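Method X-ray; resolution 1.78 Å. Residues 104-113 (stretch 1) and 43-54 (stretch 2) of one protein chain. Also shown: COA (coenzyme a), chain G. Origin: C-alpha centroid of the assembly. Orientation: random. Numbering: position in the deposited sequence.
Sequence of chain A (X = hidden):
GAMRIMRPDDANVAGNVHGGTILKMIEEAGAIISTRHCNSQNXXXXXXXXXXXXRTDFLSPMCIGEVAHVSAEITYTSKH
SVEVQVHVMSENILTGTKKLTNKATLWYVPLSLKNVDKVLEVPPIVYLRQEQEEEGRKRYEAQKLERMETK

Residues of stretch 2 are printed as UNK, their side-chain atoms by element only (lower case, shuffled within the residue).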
# COMPACT_ATOMS: atom_id res chain seq x y z
N ALA A 104 -7.24 20.21 13.84
CA ALA A 104 -8.39 19.34 14.08
C ALA A 104 -8.45 18.95 15.55
O ALA A 104 -7.43 18.91 16.23
CB ALA A 104 -8.32 18.09 13.19
N THR A 105 -9.66 18.69 16.04
CA THR A 105 -9.85 18.18 17.38
C THR A 105 -10.60 16.85 17.29
O THR A 105 -11.58 16.73 16.55
CB THR A 105 -10.58 19.18 18.29
OG1 THR A 105 -9.78 20.36 18.44
CG2 THR A 105 -10.85 18.59 19.69
N LEU A 106 -10.12 15.87 18.05
CA LEU A 106 -10.67 14.53 18.02
C LEU A 106 -10.99 14.07 19.43
O LEU A 106 -10.32 14.45 20.38
CB LEU A 106 -9.65 13.56 17.42
CG LEU A 106 -8.86 13.94 16.16
CD1 LEU A 106 -7.65 13.02 16.00
CD2 LEU A 106 -9.75 13.87 14.95
N TRP A 107 -12.00 13.20 19.54
CA TRP A 107 -12.33 12.54 20.79
C TRP A 107 -12.17 11.04 20.65
O TRP A 107 -12.67 10.44 19.69
CB TRP A 107 -13.76 12.88 21.23
CG TRP A 107 -13.94 14.32 21.57
CD1 TRP A 107 -14.20 15.34 20.71
CD2 TRP A 107 -13.87 14.90 22.88
NE1 TRP A 107 -14.31 16.53 21.39
CE2 TRP A 107 -14.10 16.29 22.73
CE3 TRP A 107 -13.63 14.39 24.17
CZ2 TRP A 107 -14.11 17.18 23.82
CZ3 TRP A 107 -13.64 15.27 25.25
CH2 TRP A 107 -13.87 16.65 25.06
N TYR A 108 -11.48 10.46 21.63
CA TYR A 108 -11.24 9.02 21.70
C TYR A 108 -11.83 8.46 22.99
O TYR A 108 -11.94 9.15 23.99
CB TYR A 108 -9.74 8.73 21.68
CG TYR A 108 -9.12 8.97 20.32
CD1 TYR A 108 -9.00 7.92 19.40
CD2 TYR A 108 -8.67 10.24 19.95
CE1 TYR A 108 -8.45 8.12 18.15
CE2 TYR A 108 -8.11 10.45 18.67
CZ TYR A 108 -8.00 9.39 17.79
OH TYR A 108 -7.45 9.57 16.54
N VAL A 109 -12.20 7.19 22.93
CA VAL A 109 -12.70 6.45 24.08
C VAL A 109 -11.90 5.14 24.18
O VAL A 109 -11.79 4.41 23.20
CB VAL A 109 -14.22 6.16 23.93
CG1 VAL A 109 -14.73 5.31 25.08
CG2 VAL A 109 -15.02 7.48 23.81
N PRO A 110 -11.32 4.84 25.36
CA PRO A 110 -10.56 3.60 25.49
C PRO A 110 -11.46 2.37 25.61
O PRO A 110 -12.39 2.36 26.43
CB PRO A 110 -9.74 3.79 26.77
CG PRO A 110 -10.55 4.75 27.59
CD PRO A 110 -11.31 5.63 26.62
N LEU A 111 -11.17 1.36 24.79
CA LEU A 111 -11.90 0.10 24.84
C LEU A 111 -10.96 -1.02 25.23
O LEU A 111 -9.86 -1.15 24.67
CB LEU A 111 -12.54 -0.21 23.48
CG LEU A 111 -13.52 0.84 22.92
CD1 LEU A 111 -14.06 0.40 21.57
CD2 LEU A 111 -14.66 1.10 23.90
N SER A 112 -11.38 -1.83 26.20
CA SER A 112 -10.61 -2.98 26.66
C SER A 112 -10.25 -3.93 25.51
O SER A 112 -11.07 -4.18 24.62
CB SER A 112 -11.39 -3.73 27.75
OG SER A 112 -10.70 -4.89 28.17
N LEU A 113 -9.03 -4.43 25.54
CA LEU A 113 -8.60 -5.44 24.58
C LEU A 113 -9.19 -6.81 24.93
O LEU A 113 -9.53 -7.60 24.05
CB LEU A 113 -7.08 -5.51 24.51
CG LEU A 113 -6.40 -4.34 23.80
CD1 LEU A 113 -4.92 -4.26 24.18
CD2 LEU A 113 -6.56 -4.45 22.29
N UNK A 43 -3.66 0.51 33.90
CA UNK A 43 -5.00 -0.04 34.09
C UNK A 43 -5.21 -1.20 33.12
O UNK A 43 -4.26 -1.67 32.48
N UNK A 44 -6.45 -1.65 33.01
CA UNK A 44 -6.80 -2.69 32.04
C UNK A 44 -6.29 -2.28 30.65
O UNK A 44 -6.51 -1.15 30.22
o UNK A 44 -10.92 -4.99 30.57
c UNK A 44 -8.82 -4.02 31.17
c UNK A 44 -10.29 -4.36 31.44
o UNK A 44 -10.81 -3.99 32.52
c UNK A 44 -8.32 -2.89 32.04
N UNK A 45 -5.58 -3.20 29.98
CA UNK A 45 -5.00 -2.92 28.67
C UNK A 45 -6.10 -2.57 27.68
O UNK A 45 -7.13 -3.24 27.61
c UNK A 45 -2.10 -3.25 29.41
n UNK A 45 1.20 -3.39 31.03
c UNK A 45 -2.96 -4.45 29.03
c UNK A 45 0.01 -2.92 30.67
c UNK A 45 -4.15 -4.08 28.15
n UNK A 45 -0.78 -3.65 29.88
n UNK A 45 -0.38 -1.73 31.09
N UNK A 46 -5.87 -1.50 26.93
CA UNK A 46 -6.90 -0.96 26.06
C UNK A 46 -6.32 -0.31 24.82
O UNK A 46 -5.10 -0.06 24.73
s UNK A 46 -6.80 1.48 27.41
c UNK A 46 -7.73 0.06 26.83
N UNK A 47 -7.20 -0.06 23.85
CA UNK A 47 -6.85 0.74 22.68
C UNK A 47 -7.90 1.84 22.54
O UNK A 47 -9.10 1.59 22.70
c UNK A 47 -6.56 0.77 20.18
c UNK A 47 -5.64 -1.12 21.52
c UNK A 47 -6.77 -0.11 21.40
N UNK A 48 -7.43 3.04 22.25
CA UNK A 48 -8.33 4.18 22.07
C UNK A 48 -9.02 4.09 20.71
O UNK A 48 -8.36 3.91 19.69
c UNK A 48 -7.55 5.47 22.19
N UNK A 49 -10.35 4.21 20.71
CA UNK A 49 -11.16 4.23 19.47
C UNK A 49 -11.64 5.65 19.16
O UNK A 49 -12.08 6.37 20.06
c UNK A 49 -12.35 3.30 19.61
N UNK A 50 -11.59 6.05 17.89
CA UNK A 50 -12.09 7.38 17.50
C UNK A 50 -13.60 7.46 17.66
O UNK A 50 -14.34 6.71 17.01
c UNK A 50 -11.69 7.75 16.06
c UNK A 50 -11.42 10.25 16.37
c UNK A 50 -11.94 9.32 14.11
c UNK A 50 -12.15 9.15 15.60
N UNK A 51 -14.05 8.36 18.52
CA UNK A 51 -15.48 8.59 18.72
C UNK A 51 -16.03 9.78 17.92
O UNK A 51 -17.17 9.75 17.46
c UNK A 51 -15.80 8.75 20.21
N UNK A 52 -15.22 10.82 17.74
CA UNK A 52 -15.71 12.06 17.16
C UNK A 52 -14.59 12.88 16.53
O UNK A 52 -13.48 12.94 17.05
c UNK A 52 -17.06 14.20 17.82
c UNK A 52 -19.60 16.36 18.66
n UNK A 52 -20.05 17.61 18.57
n UNK A 52 -18.31 16.13 18.89
c UNK A 52 -16.39 12.90 18.26
c UNK A 52 -17.72 14.81 19.06
n UNK A 52 -20.45 15.35 18.52
N UNK A 53 -14.91 13.47 15.39
CA UNK A 53 -14.07 14.49 14.77
C UNK A 53 -14.84 15.81 14.80
O UNK A 53 -15.98 15.89 14.31
c UNK A 53 -12.85 15.22 12.68
c UNK A 53 -13.04 12.77 13.25
c UNK A 53 -13.72 14.13 13.31
N UNK A 54 -14.25 16.83 15.40
CA UNK A 54 -14.87 18.15 15.40
C UNK A 54 -14.76 18.77 14.01
O UNK A 54 -13.96 18.32 13.19
c UNK A 54 -14.21 19.07 16.44
c UNK A 54 -15.83 18.60 18.38
c UNK A 54 -14.38 18.60 17.89
o UNK A 54 -16.66 19.38 17.85
o UNK A 54 -16.13 17.84 19.32
N1A COA G . -17.98 11.77 20.90
C2A COA G . -17.35 12.04 22.09
N3A COA G . -17.55 11.20 23.17
C4A COA G . -18.36 10.12 23.04
C5A COA G . -19.00 9.82 21.84
C6A COA G . -18.80 10.66 20.76
N6A COA G . -19.41 10.43 19.60
N7A COA G . -19.73 8.69 22.02
C8A COA G . -19.57 8.28 23.30
N9A COA G . -18.73 9.16 23.93
C1B COA G . -18.14 9.04 25.26
C2B COA G . -19.14 9.38 26.36
O2B COA G . -19.27 10.77 26.51
C3B COA G . -18.52 8.66 27.55
O3B COA G . -17.52 9.43 28.19
P3B COA G . -17.80 10.17 29.59
O7A COA G . -18.79 11.26 29.33
O8A COA G . -18.38 9.17 30.56
O9A COA G . -16.50 10.74 30.10
C4B COA G . -17.83 7.45 26.91
O4B COA G . -17.75 7.71 25.52
C5B COA G . -18.57 6.14 27.15
O5B COA G . -19.95 6.28 26.87
P1A COA G . -20.87 4.96 26.88
O1A COA G . -20.46 4.08 28.02
O2A COA G . -22.31 5.40 26.94
O3A COA G . -20.56 4.19 25.50
P2A COA G . -21.35 4.43 24.12
O4A COA G . -21.75 5.87 23.93
O5A COA G . -22.51 3.48 23.97
O6A COA G . -20.23 4.00 23.06
CBP COA G . -18.23 4.24 21.74
CCP COA G . -19.11 4.85 22.84
CDP COA G . -17.20 5.29 21.30
CEP COA G . -17.50 3.06 22.37
CAP COA G . -19.13 3.80 20.58
OAP COA G . -19.86 4.89 20.05
C9P COA G . -18.36 3.13 19.46
O9P COA G . -17.91 1.82 19.63
N8P COA G . -18.15 3.84 18.36
C7P COA G . -17.27 3.38 17.30
C6P COA G . -15.80 3.62 17.65
C5P COA G . -14.94 3.16 16.49
O5P COA G . -14.82 1.94 16.27
N4P COA G . -14.35 4.12 15.77
C3P COA G . -13.89 3.92 14.39
C2P COA G . -15.02 3.59 13.39
S1P COA G . -14.23 3.28 11.80
O HOH W 1 -7.44 -5.85 28.37

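Position 43 has no side-chain atom and touches nothing on stretch 1; it is a glycine, G43. Position 44 carries three carbons in a row, the third bearing two oxygens, which makes it a glutamate, E44. Its OE2 accepts a very short hydrogen bond from S112 OG, 2.4 Å away, just before the strand begins.

At position 45 three carbons lead to a nitrogen and then to a carbon with two more nitrogens: an arginine, R45. The end of this chain leads away from stretch 1, but R45 CB still lies 4.0 Å from L113 CD1, and the backbone adds a hydrogen bond, L113 N donating to R45 O at 3.1 Å. A water also donates to R45 O and, weakly, to S112 OG. Position 46 has one carbon and one sulfur, the mark of cysteine, C46, whose SG lies 3.8 Å from P110 CB.

Position 47 shows three carbons, forked at the first, hence a valine, V47. Its CG2 packs 3.5 Å from L113 CD2, while its backbone forms a reciprocal pair with L111: V47 N to L111 O and L111 N to V47 O, both 3.0 Å. Position 48 has a single carbon and is an alanine, A48; its CB sits 4.0 Å from Y108 CB, on the face shared with P110. Proline lacks an N-H, and here it falls at a non-hydrogen-bonded pair, where none is required. Position 49, again one carbon, is A49. Its CB meets L111 CD1 at 3.9 Å and COA C6P at 4.0 Å, so the small side chain touches both its neighbour on stretch 1 and the coenzyme.

Four carbons, forked at the second, identify position 50 as leucine, L50. Its CD1 lies over one face of the Y108 ring, 4.1 Å from the centroid, and also 3.9 Å from L106 CB. Its carbonyl serves the ligand, as L50 O accepts from COA N4P at 2.9 Å. Position 51 has one carbon and is A51, the extra residue of a beta bulge; its CB touches V109 CG2 at 3.9 Å.

Position 52 repeats the pattern of three carbons, a nitrogen and a carbon with two nitrogens: R52. The bulge lets W107 O accept twice, from A51 N at 2.8 Å and R52 N at 3.2 Å, while W107 N donates to R52 O at 2.9 Å. Position 53, three carbons forked at the first, is V53, with CG2 3.9 Å from L106 CD2. Position 54 has three carbons ending in two oxygens, a glutamate, E54. Its OE2 takes a salt bridge from R52 NE at 2.8 Å and a weak hydrogen bond from W107 NE1 at 3.1 Å, at the edge of the indole.

The rule is an antiparallel ladder with divided faces. L106, Y108 and P110 pack with V53, L50 and A48 on one; W107, V109 and L111 share the other with R52, A49 and V47, and all but V47 approach the coenzyme there. The bulge shifts the register by one without breaking the bonding, and polar side-chain bonds join the strands near both ends.

Stretch 2 (43-54) GERCVAALARVE
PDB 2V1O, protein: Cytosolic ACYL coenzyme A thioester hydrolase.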